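Long-range contacts in probable 2-phosphosulfolactate phosphatase (Clostridium acetobutylicum, PDB 1VR0), which probably hydrolyses (2R)-O-phospho-3-sulfolactate to (2R)-3-sulfolactate and phosphate, using magnesium as its cofactor: residues I15-S20 with T188-T193; T33-D38 with N150-V155; E139-K144 with G172-C177; D167-G172 with Y196-N201; E202-F207 with Y228-D233. One frame throughout, in Å; residues are numbered along the deposited sequence.

Overall arrangement
Contact 2 lies at the middle of a mixed sheet, pairing strands 33-37 and 152-156, and contact 1 joins the neighbouring strand 13-18 to the start of helix 189-199; their centres are about 10 Å apart. Helix 165-181 serves contacts 3 and 4: contact 3 packs it on helix 138-148, contact 4 on the end of helix 189-199, and the two share Gly172. Contact 5, about 20 Å from contacts 1 and 2 between centres, closes last along the chain, whereas contacts 2 and 3 are nested inside the loop closed by contact 1. Contacts 2 and 4 meet at the magnesium ion, so the central sheet and helix 165-181 jointly build the metal site.

Contact 1 of 5, residues I15-S20 with T188-T193; sequences IDLIIS and TDAATT
Two hydrogen bonds to a single residue, Thr188, fasten the start of a helix to strand 13-18. Thr188 N donates to Ile15 O at 3.0 Å, nearly along the C=O axis and almost straight. Its hydroxyl is the second donor: Thr188 OG1 reaches Asp16 OD1 at 2.8 Å, coming from above the carboxylate plane. With CG anti to the backbone N (chi1 -160°), the carboxylate of Asp16 swings back to this hydroxyl and crosses the threonine obliquely, its OD1 also lying 3.3 Å from Thr188 CG2. The same OD1 takes a weak bond from Leu17 N, which helps to fix the rotation of the group.

Thr188 is the N-cap of helix 189-199. Its OG1 sits in the crowded position between backbone N and carbonyl carbon (chi1 65°), from where it accepts a weak capping bond from Ala191 N. One hydroxyl thus links strand carboxylate and helix end, and the nearby helix N-terminus would be expected to favour the charged form of Asp16.

The methyl groups of Ala190 and Ala191 in the first turn meet the strand. Ala190 CB rests 4.0 Å from Leu17 CB, and Ala191 CB lies 3.7 Å from Ile15 O. The helix crosses the strand nearly at right angles (85°). Helix 165-181 packs against Ile15, Leu17 and Ala191, strand 152-156 pairs with strand 13-18, and Asp189 bonds to Ile165 and Lys212 of the second subunit.

Contact 2 of 5, residues T33-D38 with N150-V155; sequences TAVVID and NDVVIV. With MG (magnesium ion), chain D.
Thr33 opens a ladder between two parallel strands, and its side chain can be traced atom by atom. CB lies 3.6 Å from Asp151 O and also touches the CG2 methyl of Val152. At the tip OG1, set beside the backbone N (chi1 -65°), approaches Asn150 CB as the two side chains slide past each other in opposite directions. Two waters then grip the hydroxyl, each 2.7 Å from Thr33 OG1: one accepts from it and donates to Asn150 O, the other donates to it and accepts from Asn150 ND2. The amide of Asn150 also bonds to Asn31 O, so the strand entrance is stitched by side chain, solvent and loop.

From there strands 33-37 and 152-156 run as inner neighbours of the mixed sheet, 17° from exactly parallel, in the alternating bond pattern of a parallel pair. Thr33 N, Val35 N and Ile37 N donate to Asp151 O, Val153 O and Val155 O, while Val153 N and Val155 N donate back; the shortest, Val155 N to Val35 O, is 2.7 Å. Ala34, Val36, Val153 and Val155 share one face. On the other, Val35 CB meets Ile154 CG1 at 4.1 Å, and beyond it Ile37 CD1 presses obliquely on Ile154 CG2 at 3.5 Å beneath helix 165-181.

Just past the strand end, Asp38 OD1 binds the magnesium ion at 2.1 Å. Asp167, Gly158 O and two waters also coordinate the metal, and Asp38 touches the bound sulfolactate.

Contact 3 of 5, residues E139-K144 with G172-C177; sequences EAVAEK and GYIINC
Glu139 and Tyr173 meet at about a right angle, the carboxylate plane standing 86° from the phenol ring. The tyrosine, its CG anti to the backbone N, stretches its hydroxyl across to the neighbouring helix, where Tyr173 OH lies 3.7 Å from Glu139 CG. The glutamate is bent at chi2 (-81°), which folds its end back over Cys177: the thiol sulfur, SG, is 3.5 Å from both Glu139 CD and Glu139 OE2. OE1 forms a salt bridge with Arg181, which also pairs with Glu143 and so probably offsets part of the charge of both carboxylates.

These side chains border the crossing of helices 138-148 and 165-181, the two helices that flank strand 152-156 in the chain and pack on the same face of the mixed sheet. Their short segments cross at -52°, with axes 8.3 Å apart. Such closeness rests on small residues: Ala142 CB presses on Cys177 CB at 3.5 Å and also lies beside the carbonyl of Ile174. Deeper in, toward the sheet, Val141 and Ile174 cross obliquely, one methyl to another, Val141 CG1 to Ile174 CG2 at 4.1 Å. Val141 then continues onto Val35 and Ile174 onto Ile37.

Contact 4 of 5, residues D167-G172 with Y196-N201; sequences DFICSG and YVYKTN. With MG (magnesium ion), chain D.
A shallow dip on one helix receives the shoulder of a tyrosine from the next. Gly172, having no side chain, lets Tyr198 CB settle there, 3.6 Å from Gly172 C. With CG anti to the backbone N (chi1 166°), the ring of Tyr198 is carried past the glycine carbonyl and on to Tyr173, which it packs against, and Lys232, to which its OH is hydrogen-bonded.

One turn earlier Ile169 supplies the matching bump. Its chain is extended (chi1 -170°, chi2 162°) and crosses Tyr198 at about a right angle, so that Ile169 CG1 lies 3.8 Å from Tyr198 CA. CD1 pushes farther, into a hollow lined by Val197 and Asn201, where it sits 3.9 Å from Asn201 CB. That hollow is made by the end of helix 189-199: Thr200 leaves helical geometry, and Asn201 turns its side chain back so that ND2 bonds to Val197 O at 3.0 Å, in the amide plane. Phe207 of helix 205-208 closes over Ile169, Val197 and Asn201.

Helices 165-181 and 189-199 follow one another in the chain, joined through strand 185-187, which makes this a packing of consecutive helices near the dimer interface. On its flank Phe168 meets Val197 edge-on, Phe168 CE2 being 3.9 Å from Val197 CG2, and Thr193 of the second subunit packs on both. Helix 165-181 also carries Asp167, whose OD2 binds magnesium at 2.4 Å, while OD1 accepts from a metal-bound water and from Met39 N.

Contact 5 of 5, residues E202-F207 with Y228-D233; sequences EDIKGF and YCCKKD
A lysine ammonium group bridges these two irregular segments by bonding to a backbone carbonyl. Lys232 reaches over with its chain extended beyond CG, and NZ donates to Glu202 O at 2.7 Å from above the carbonyl plane, 46° out of it. Tyr198 OH is the second partner of NZ. Glu202 OE1, 5.2 Å from Lys232 NZ, is too far for contact, an opposite charge near enough that it may weakly stabilise the ammonium group.

Beneath the bond the aliphatic part of the lysine crosses Ile204 obliquely, with Lys232 CE 4.0 Å from Ile204 CD1. Ile204 is the N-cap residue of the short helix 205-208 and has an unusual backbone, with phi at 71°. An Asx motif shapes the same turn: Asp203 OD2 accepts from Gly206 N at 3.2 Å, from above the carboxylate plane. The turn brings Lys205 alongside Cys230, just past helix 223-229, where Lys205 CG rests 3.9 Å from Cys230 CB and nearly as close to SG. The sulfur also lies loosely beside Ile204 CG2. Tyr173 of helix 165-181 packs on both Ile204 and Lys232, and Phe207, in the helix that follows, meets Tyr196 of the second subunit edge-to-face.

Contact 1 of 5, residues I15-S20 with T188-T193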
# COMPACT_ATOMS: atom_id res chain seq x y z
N ILE A 15 -9.63 6.46 -9.99
CA ILE A 15 -8.22 6.13 -10.06
C ILE A 15 -7.79 5.40 -8.79
O ILE A 15 -8.01 5.88 -7.69
CB ILE A 15 -7.36 7.38 -10.28
CG1 ILE A 15 -7.82 8.09 -11.56
CG2 ILE A 15 -5.89 6.99 -10.40
CD1 ILE A 15 -7.08 9.34 -11.91
N ASP A 16 -7.21 4.22 -8.98
CA ASP A 16 -6.73 3.38 -7.88
C ASP A 16 -5.25 3.14 -8.07
O ASP A 16 -4.69 3.47 -9.11
CB ASP A 16 -7.47 2.03 -7.89
CG ASP A 16 -7.42 1.29 -6.54
OD1 ASP A 16 -6.90 1.81 -5.51
OD2 ASP A 16 -7.94 0.15 -6.50
N LEU A 17 -4.64 2.53 -7.06
CA LEU A 17 -3.22 2.21 -7.09
C LEU A 17 -2.99 0.86 -6.42
O LEU A 17 -3.58 0.56 -5.39
CB LEU A 17 -2.44 3.30 -6.38
CG LEU A 17 -0.93 3.13 -6.39
CD1 LEU A 17 -0.31 4.53 -6.39
CD2 LEU A 17 -0.41 2.32 -5.21
N ILE A 18 -2.14 0.03 -7.04
CA ILE A 18 -1.73 -1.23 -6.48
C ILE A 18 -0.24 -1.08 -6.17
O ILE A 18 0.52 -0.59 -7.00
CB ILE A 18 -1.98 -2.32 -7.47
CG1 ILE A 18 -3.49 -2.54 -7.58
CG2 ILE A 18 -1.25 -3.57 -7.05
CD1 ILE A 18 -3.93 -3.50 -8.66
N ILE A 19 0.17 -1.53 -5.00
CA ILE A 19 1.47 -1.19 -4.47
C ILE A 19 2.63 -2.13 -4.90
O ILE A 19 3.78 -1.78 -4.65
CB ILE A 19 1.45 -1.13 -2.94
CG1 ILE A 19 1.03 -2.49 -2.34
CG2 ILE A 19 0.50 -0.04 -2.47
CD1 ILE A 19 1.58 -2.72 -0.91
N SER A 20 2.33 -3.27 -5.53
CA SER A 20 3.39 -4.17 -5.94
C SER A 20 2.87 -5.29 -6.82
O SER A 20 1.69 -5.62 -6.75
CB SER A 20 4.09 -4.80 -4.72
OG SER A 20 3.69 -6.15 -4.51
N THR A 188 -8.84 6.82 -5.01
CA THR A 188 -8.80 6.03 -3.79
C THR A 188 -7.75 6.64 -2.87
O THR A 188 -6.90 7.42 -3.32
CB THR A 188 -8.41 4.56 -4.02
OG1 THR A 188 -7.07 4.46 -4.52
CG2 THR A 188 -9.35 3.91 -4.94
N ASP A 189 -7.81 6.27 -1.60
CA ASP A 189 -6.88 6.81 -0.62
C ASP A 189 -5.41 6.53 -1.02
O ASP A 189 -4.53 7.35 -0.79
CB ASP A 189 -7.19 6.25 0.77
CG ASP A 189 -8.34 6.97 1.46
OD1 ASP A 189 -9.14 7.66 0.77
OD2 ASP A 189 -8.46 6.87 2.72
N ALA A 190 -5.16 5.37 -1.62
CA ALA A 190 -3.81 5.00 -2.06
C ALA A 190 -3.31 5.95 -3.12
O ALA A 190 -2.15 6.36 -3.08
CB ALA A 190 -3.77 3.57 -2.60
N ALA A 191 -4.20 6.32 -4.04
CA ALA A 191 -3.89 7.27 -5.11
C ALA A 191 -3.73 8.69 -4.59
O ALA A 191 -2.78 9.35 -4.93
CB ALA A 191 -4.96 7.20 -6.14
N THR A 192 -4.66 9.13 -3.76
CA THR A 192 -4.56 10.40 -3.07
C THR A 192 -3.19 10.54 -2.36
O THR A 192 -2.52 11.56 -2.46
CB THR A 192 -5.69 10.51 -2.04
OG1 THR A 192 -6.95 10.56 -2.71
CG2 THR A 192 -5.52 11.71 -1.19
N THR A 193 -2.78 9.49 -1.66
CA THR A 193 -1.52 9.51 -0.91
C THR A 193 -0.29 9.60 -1.83
O THR A 193 0.62 10.38 -1.57
CB THR A 193 -1.42 8.29 0.02
OG1 THR A 193 -2.59 8.22 0.86
CG2 THR A 193 -0.17 8.39 0.95

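Contact 2 of 5, residues T33-D38 with N150-V155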
# COMPACT_ATOMS: atom_id res chain seq x y z
N THR A 33 -8.32 0.77 -17.32
CA THR A 33 -7.07 1.23 -17.89
C THR A 33 -6.01 0.95 -16.83
O THR A 33 -6.03 1.57 -15.76
CB THR A 33 -7.12 2.74 -18.22
OG1 THR A 33 -8.09 3.00 -19.24
CG2 THR A 33 -5.80 3.25 -18.71
N ALA A 34 -5.13 -0.01 -17.08
CA ALA A 34 -4.02 -0.30 -16.15
C ALA A 34 -2.74 0.39 -16.61
O ALA A 34 -2.38 0.33 -17.76
CB ALA A 34 -3.77 -1.77 -16.03
N VAL A 35 -2.06 1.07 -15.69
CA VAL A 35 -0.82 1.72 -16.00
C VAL A 35 0.27 1.04 -15.18
O VAL A 35 0.25 1.08 -13.97
CB VAL A 35 -0.90 3.19 -15.62
CG1 VAL A 35 0.44 3.88 -15.87
CG2 VAL A 35 -2.04 3.89 -16.40
N VAL A 36 1.21 0.37 -15.85
CA VAL A 36 2.25 -0.34 -15.14
C VAL A 36 3.48 0.56 -14.97
O VAL A 36 3.95 1.20 -15.92
CB VAL A 36 2.60 -1.64 -15.84
CG1 VAL A 36 3.71 -2.32 -15.09
CG2 VAL A 36 1.38 -2.55 -15.94
N ILE A 37 4.00 0.60 -13.74
CA ILE A 37 5.17 1.41 -13.42
C ILE A 37 6.29 0.60 -12.77
O ILE A 37 6.10 -0.04 -11.75
CB ILE A 37 4.75 2.61 -12.56
CG1 ILE A 37 3.85 3.53 -13.40
CG2 ILE A 37 5.94 3.42 -12.12
CD1 ILE A 37 3.08 4.51 -12.58
N ASP A 38 7.46 0.63 -13.40
CA ASP A 38 8.71 0.13 -12.79
C ASP A 38 9.81 1.11 -13.21
O ASP A 38 10.62 0.82 -14.09
CB ASP A 38 9.01 -1.31 -13.26
CG ASP A 38 10.16 -1.95 -12.51
OD1 ASP A 38 10.21 -1.81 -11.28
OD2 ASP A 38 11.03 -2.62 -13.11
N ASN A 150 -11.83 5.64 -19.19
CA ASN A 150 -12.21 4.47 -18.44
C ASN A 150 -11.58 4.63 -17.05
O ASN A 150 -10.62 5.39 -16.89
CB ASN A 150 -11.62 3.26 -19.16
CG ASN A 150 -12.08 1.92 -18.60
OD1 ASN A 150 -13.08 1.83 -17.90
ND2 ASN A 150 -11.38 0.86 -18.98
N ASP A 151 -12.10 3.90 -16.06
CA ASP A 151 -11.49 3.90 -14.75
C ASP A 151 -10.06 3.35 -14.82
O ASP A 151 -9.71 2.56 -15.69
CB ASP A 151 -12.28 3.07 -13.75
CG ASP A 151 -13.71 3.58 -13.50
OD1 ASP A 151 -14.01 4.82 -13.55
OD2 ASP A 151 -14.54 2.69 -13.23
N VAL A 152 -9.23 3.77 -13.87
CA VAL A 152 -7.81 3.57 -13.94
C VAL A 152 -7.31 2.84 -12.72
O VAL A 152 -7.77 3.09 -11.63
CB VAL A 152 -7.09 4.92 -14.04
CG1 VAL A 152 -5.59 4.74 -14.06
CG2 VAL A 152 -7.52 5.61 -15.31
N VAL A 153 -6.35 1.95 -12.92
CA VAL A 153 -5.58 1.43 -11.82
C VAL A 153 -4.11 1.58 -12.18
O VAL A 153 -3.67 1.21 -13.25
CB VAL A 153 -5.96 -0.01 -11.42
CG1 VAL A 153 -5.82 -0.95 -12.58
CG2 VAL A 153 -5.08 -0.49 -10.30
N ILE A 154 -3.35 2.17 -11.27
CA ILE A 154 -1.91 2.34 -11.45
C ILE A 154 -1.20 1.23 -10.72
O ILE A 154 -1.27 1.12 -9.50
CB ILE A 154 -1.49 3.72 -11.00
CG1 ILE A 154 -2.11 4.72 -11.97
CG2 ILE A 154 0.00 3.88 -11.06
CD1 ILE A 154 -2.03 6.10 -11.46
N VAL A 155 -0.58 0.35 -11.50
CA VAL A 155 -0.01 -0.88 -10.97
C VAL A 155 1.48 -0.66 -10.76
O VAL A 155 2.24 -0.66 -11.71
CB VAL A 155 -0.24 -2.06 -11.93
CG1 VAL A 155 0.27 -3.37 -11.34
CG2 VAL A 155 -1.70 -2.18 -12.28
MG MG D . 10.13 -1.09 -9.25
O HOH W 1 -8.72 5.64 -18.81
O HOH W 2 -9.41 1.37 -20.89
O HOH W 3 11.11 1.09 -10.10
O HOH W 4 11.89 -0.61 -7.58

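Contact 3 of 5, residues E139-K144 with G172-C177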
# COMPACT_ATOMS: atom_id res chain seq x y z
N GLU A 139 3.42 12.71 -18.63
CA GLU A 139 2.42 13.58 -19.23
C GLU A 139 1.64 12.88 -20.35
O GLU A 139 0.41 12.96 -20.42
CB GLU A 139 3.06 14.87 -19.77
CG GLU A 139 3.65 15.82 -18.73
CD GLU A 139 2.62 16.72 -18.04
OE1 GLU A 139 1.43 16.71 -18.39
OE2 GLU A 139 2.99 17.48 -17.12
N ALA A 140 2.36 12.20 -21.23
CA ALA A 140 1.72 11.55 -22.35
C ALA A 140 0.79 10.43 -21.87
O ALA A 140 -0.26 10.20 -22.46
CB ALA A 140 2.76 11.03 -23.33
N VAL A 141 1.18 9.75 -20.79
CA VAL A 141 0.33 8.70 -20.21
C VAL A 141 -0.98 9.30 -19.68
O VAL A 141 -2.04 8.71 -19.81
CB VAL A 141 1.03 7.99 -19.05
CG1 VAL A 141 0.08 7.05 -18.35
CG2 VAL A 141 2.28 7.23 -19.54
N ALA A 142 -0.87 10.46 -19.06
CA ALA A 142 -2.03 11.10 -18.50
C ALA A 142 -2.97 11.48 -19.64
O ALA A 142 -4.17 11.30 -19.55
CB ALA A 142 -1.62 12.30 -17.71
N GLU A 143 -2.40 11.94 -20.73
CA GLU A 143 -3.20 12.28 -21.88
C GLU A 143 -3.92 11.07 -22.46
O GLU A 143 -5.08 11.17 -22.79
CB GLU A 143 -2.33 12.93 -22.92
CG GLU A 143 -3.11 13.26 -24.15
CD GLU A 143 -2.47 14.31 -24.98
OE1 GLU A 143 -2.05 15.34 -24.39
OE2 GLU A 143 -2.37 14.11 -26.21
N LYS A 144 -3.24 9.92 -22.53
CA LYS A 144 -3.86 8.68 -23.00
C LYS A 144 -4.96 8.15 -22.06
O LYS A 144 -6.01 7.68 -22.49
CB LYS A 144 -2.79 7.62 -23.25
CG LYS A 144 -3.29 6.32 -23.86
CD LYS A 144 -3.80 6.47 -25.24
CE LYS A 144 -4.36 5.13 -25.74
NZ LYS A 144 -5.03 5.27 -27.10
N GLY A 172 2.14 9.07 -8.38
CA GLY A 172 1.66 10.38 -7.96
C GLY A 172 1.84 11.45 -9.01
O GLY A 172 0.95 12.26 -9.20
N TYR A 173 2.99 11.45 -9.66
CA TYR A 173 3.25 12.40 -10.72
C TYR A 173 2.24 12.25 -11.83
O TYR A 173 1.71 13.26 -12.35
CB TYR A 173 4.66 12.18 -11.26
CG TYR A 173 4.96 12.87 -12.55
CD1 TYR A 173 4.76 14.23 -12.70
CD2 TYR A 173 5.52 12.16 -13.61
CE1 TYR A 173 5.10 14.86 -13.89
CE2 TYR A 173 5.86 12.78 -14.79
CZ TYR A 173 5.64 14.12 -14.93
OH TYR A 173 5.98 14.72 -16.14
N ILE A 174 1.98 11.00 -12.20
CA ILE A 174 1.09 10.72 -13.31
C ILE A 174 -0.36 11.10 -12.95
O ILE A 174 -1.06 11.69 -13.75
CB ILE A 174 1.25 9.26 -13.73
CG1 ILE A 174 2.64 9.09 -14.35
CG2 ILE A 174 0.16 8.84 -14.71
CD1 ILE A 174 2.99 7.73 -14.85
N ILE A 175 -0.77 10.76 -11.73
CA ILE A 175 -2.08 11.11 -11.23
C ILE A 175 -2.22 12.64 -11.27
O ILE A 175 -3.21 13.17 -11.72
CB ILE A 175 -2.28 10.56 -9.82
CG1 ILE A 175 -2.40 9.04 -9.90
CG2 ILE A 175 -3.49 11.17 -9.14
CD1 ILE A 175 -2.19 8.33 -8.57
N ASN A 176 -1.18 13.34 -10.85
CA ASN A 176 -1.18 14.77 -10.87
C ASN A 176 -1.40 15.33 -12.25
O ASN A 176 -2.08 16.31 -12.42
CB ASN A 176 0.12 15.33 -10.32
CG ASN A 176 -0.03 16.75 -9.84
OD1 ASN A 176 0.34 17.69 -10.52
ND2 ASN A 176 -0.65 16.90 -8.70
N CYS A 177 -0.77 14.71 -13.24
CA CYS A 177 -0.88 15.11 -14.64
C CYS A 177 -2.28 14.86 -15.18
O CYS A 177 -2.76 15.60 -16.06
CB CYS A 177 0.12 14.33 -15.49
SG CYS A 177 1.89 14.75 -15.25

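Contact 4 of 5, residues D167-G172 with Y196-N201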
# COMPACT_ATOMS: atom_id res chain seq x y z
N ASP A 167 8.30 3.82 -7.45
CA ASP A 167 7.12 3.57 -8.26
C ASP A 167 5.93 4.39 -7.73
O ASP A 167 5.10 4.83 -8.47
CB ASP A 167 6.80 2.06 -8.33
CG ASP A 167 7.87 1.27 -9.10
OD1 ASP A 167 8.51 1.87 -9.97
OD2 ASP A 167 8.10 0.07 -8.86
N PHE A 168 5.89 4.61 -6.42
CA PHE A 168 4.78 5.28 -5.79
C PHE A 168 4.77 6.76 -6.14
O PHE A 168 3.71 7.31 -6.48
CB PHE A 168 4.89 5.09 -4.28
CG PHE A 168 3.65 5.47 -3.48
CD1 PHE A 168 2.50 4.70 -3.54
CD2 PHE A 168 3.67 6.55 -2.60
CE1 PHE A 168 1.37 5.03 -2.78
CE2 PHE A 168 2.54 6.88 -1.85
CZ PHE A 168 1.40 6.10 -1.93
N ILE A 169 5.93 7.42 -6.08
CA ILE A 169 5.96 8.84 -6.38
C ILE A 169 5.70 9.07 -7.86
O ILE A 169 5.08 10.06 -8.25
CB ILE A 169 7.28 9.52 -5.92
CG1 ILE A 169 7.15 11.05 -6.03
CG2 ILE A 169 8.48 9.01 -6.68
CD1 ILE A 169 8.21 11.84 -5.21
N CYS A 170 6.17 8.14 -8.68
CA CYS A 170 5.96 8.21 -10.11
C CYS A 170 4.47 8.07 -10.39
O CYS A 170 3.96 8.80 -11.22
CB CYS A 170 6.73 7.11 -10.81
SG CYS A 170 6.59 7.23 -12.61
N SER A 171 3.78 7.18 -9.67
CA SER A 171 2.31 7.11 -9.75
C SER A 171 1.67 8.44 -9.44
O SER A 171 0.77 8.88 -10.13
CB SER A 171 1.74 6.12 -8.77
OG SER A 171 2.29 4.83 -8.93
N GLY A 172 2.14 9.07 -8.38
CA GLY A 172 1.66 10.38 -7.96
C GLY A 172 1.84 11.45 -9.01
O GLY A 172 0.95 12.26 -9.20
N TYR A 196 -0.12 13.06 -3.13
CA TYR A 196 0.33 13.93 -2.05
C TYR A 196 1.84 13.92 -1.92
O TYR A 196 2.47 15.00 -1.78
CB TYR A 196 -0.28 13.51 -0.71
CG TYR A 196 0.35 14.24 0.44
CD1 TYR A 196 0.09 15.59 0.66
CD2 TYR A 196 1.25 13.60 1.31
CE1 TYR A 196 0.70 16.28 1.71
CE2 TYR A 196 1.86 14.28 2.36
CZ TYR A 196 1.58 15.62 2.55
OH TYR A 196 2.19 16.31 3.59
N VAL A 197 2.42 12.71 -1.97
CA VAL A 197 3.86 12.53 -1.88
C VAL A 197 4.54 13.24 -3.05
O VAL A 197 5.57 13.95 -2.86
CB VAL A 197 4.25 11.03 -1.89
CG1 VAL A 197 5.77 10.85 -2.01
CG2 VAL A 197 3.75 10.36 -0.64
N TYR A 198 3.97 13.06 -4.25
CA TYR A 198 4.51 13.75 -5.43
C TYR A 198 4.39 15.26 -5.28
O TYR A 198 5.37 15.99 -5.40
CB TYR A 198 3.83 13.31 -6.73
CG TYR A 198 4.17 14.27 -7.81
CD1 TYR A 198 5.43 14.22 -8.41
CD2 TYR A 198 3.30 15.32 -8.17
CE1 TYR A 198 5.81 15.16 -9.36
CE2 TYR A 198 3.68 16.26 -9.14
CZ TYR A 198 4.93 16.16 -9.74
OH TYR A 198 5.37 17.05 -10.71
N LYS A 199 3.17 15.72 -5.02
CA LYS A 199 2.85 17.16 -4.98
C LYS A 199 3.80 17.88 -3.99
O LYS A 199 4.20 19.01 -4.24
CB LYS A 199 1.36 17.23 -4.60
CG LYS A 199 0.61 18.55 -4.54
CD LYS A 199 -0.67 18.35 -3.55
CE LYS A 199 -2.09 18.76 -4.17
NZ LYS A 199 -2.59 20.07 -3.59
N THR A 200 4.23 17.21 -2.92
CA THR A 200 5.16 17.80 -1.94
C THR A 200 6.64 17.54 -2.23
O THR A 200 7.50 17.83 -1.41
CB THR A 200 4.83 17.30 -0.49
OG1 THR A 200 4.69 15.88 -0.49
CG2 THR A 200 3.57 17.89 0.02
N ASN A 201 6.95 17.02 -3.41
CA ASN A 201 8.29 16.62 -3.80
C ASN A 201 8.33 16.56 -5.32
O ASN A 201 8.70 15.55 -5.90
CB ASN A 201 8.55 15.21 -3.23
CG ASN A 201 8.73 15.19 -1.71
OD1 ASN A 201 9.79 15.48 -1.24
ND2 ASN A 201 7.70 14.80 -0.96
MG MG D . 10.13 -1.09 -9.25
O HOH W 3 11.11 1.09 -10.10
O HOH W 4 11.89 -0.61 -7.58

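Contact 5 of 5, residues E202-F207 with Y228-D233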
# COMPACT_ATOMS: atom_id res chain seq x y z
N GLU A 202 7.92 17.64 -5.97
CA GLU A 202 7.75 17.65 -7.43
C GLU A 202 8.96 17.27 -8.25
O GLU A 202 8.83 16.75 -9.36
CB GLU A 202 7.27 19.02 -7.91
CG GLU A 202 5.77 19.13 -7.78
CD GLU A 202 5.30 20.54 -7.90
OE1 GLU A 202 5.97 21.32 -8.63
OE2 GLU A 202 4.27 20.87 -7.25
N ASP A 203 10.13 17.56 -7.72
CA ASP A 203 11.39 17.28 -8.41
C ASP A 203 11.63 15.77 -8.45
O ASP A 203 12.46 15.32 -9.18
CB ASP A 203 12.57 17.97 -7.71
CG ASP A 203 12.86 17.35 -6.30
OD1 ASP A 203 11.93 17.30 -5.44
OD2 ASP A 203 14.00 16.90 -6.06
N ILE A 204 10.93 15.00 -7.62
CA ILE A 204 11.01 13.53 -7.65
C ILE A 204 12.35 12.96 -7.14
O ILE A 204 12.35 12.17 -6.20
CB ILE A 204 10.66 12.96 -9.04
CG1 ILE A 204 9.19 13.25 -9.34
CG2 ILE A 204 10.89 11.44 -9.09
CD1 ILE A 204 8.71 12.89 -10.76
N LYS A 205 13.45 13.32 -7.80
CA LYS A 205 14.82 12.91 -7.43
C LYS A 205 15.05 12.83 -5.93
O LYS A 205 15.52 11.82 -5.41
CB LYS A 205 15.83 13.93 -7.95
CG LYS A 205 16.63 13.59 -9.21
CD LYS A 205 17.51 14.83 -9.53
CE LYS A 205 18.56 14.55 -10.57
NZ LYS A 205 19.46 15.77 -10.72
N GLY A 206 14.74 13.92 -5.24
CA GLY A 206 15.06 14.04 -3.83
C GLY A 206 14.44 12.94 -2.98
O GLY A 206 15.08 12.35 -2.15
N PHE A 207 13.17 12.66 -3.22
CA PHE A 207 12.43 11.79 -2.35
C PHE A 207 12.70 10.33 -2.66
O PHE A 207 12.62 9.47 -1.80
CB PHE A 207 10.94 12.14 -2.47
CG PHE A 207 10.12 11.52 -1.44
CD1 PHE A 207 9.93 12.15 -0.23
CD2 PHE A 207 9.57 10.26 -1.64
CE1 PHE A 207 9.17 11.53 0.76
CE2 PHE A 207 8.80 9.64 -0.64
CZ PHE A 207 8.60 10.27 0.54
N TYR A 228 18.67 9.90 -15.32
CA TYR A 228 17.96 9.84 -16.57
C TYR A 228 16.48 9.50 -16.32
O TYR A 228 15.59 10.18 -16.82
CB TYR A 228 18.63 8.83 -17.52
CG TYR A 228 17.82 8.57 -18.75
CD1 TYR A 228 17.90 9.43 -19.83
CD2 TYR A 228 16.93 7.51 -18.81
CE1 TYR A 228 17.13 9.22 -20.98
CE2 TYR A 228 16.15 7.29 -19.95
CZ TYR A 228 16.27 8.15 -21.03
OH TYR A 228 15.53 7.95 -22.17
N CYS A 229 16.23 8.46 -15.54
CA CYS A 229 14.86 8.02 -15.24
C CYS A 229 14.02 9.02 -14.44
O CYS A 229 12.80 8.87 -14.37
CB CYS A 229 14.87 6.68 -14.51
SG CYS A 229 15.58 5.35 -15.51
N CYS A 230 14.66 10.01 -13.85
CA CYS A 230 13.94 11.08 -13.18
C CYS A 230 13.59 12.25 -14.09
O CYS A 230 12.99 13.20 -13.62
CB CYS A 230 14.78 11.58 -12.02
SG CYS A 230 14.88 10.38 -10.71
N LYS A 231 13.99 12.22 -15.36
CA LYS A 231 13.66 13.30 -16.28
C LYS A 231 12.19 13.24 -16.71
O LYS A 231 11.68 12.20 -17.15
CB LYS A 231 14.61 13.28 -17.49
CG LYS A 231 16.08 13.34 -17.06
CD LYS A 231 16.93 14.40 -17.76
CE LYS A 231 17.90 15.08 -16.72
NZ LYS A 231 18.57 16.36 -17.18
N LYS A 232 11.51 14.35 -16.55
CA LYS A 232 10.08 14.46 -16.86
C LYS A 232 9.81 14.65 -18.34
O LYS A 232 10.50 15.40 -19.00
CB LYS A 232 9.44 15.67 -16.12
CG LYS A 232 9.31 15.50 -14.60
CD LYS A 232 8.80 16.77 -13.93
CE LYS A 232 8.31 16.49 -12.54
NZ LYS A 232 8.15 17.76 -11.81
N ASP A 233 8.80 13.95 -18.87
CA ASP A 233 8.17 14.37 -20.13
C ASP A 233 9.12 14.52 -21.28
O ASP A 233 9.01 15.47 -22.07
CB ASP A 233 7.43 15.70 -19.90
CG ASP A 233 6.57 16.13 -21.09
OD1 ASP A 233 5.88 15.30 -21.76
OD2 ASP A 233 6.57 17.35 -21.36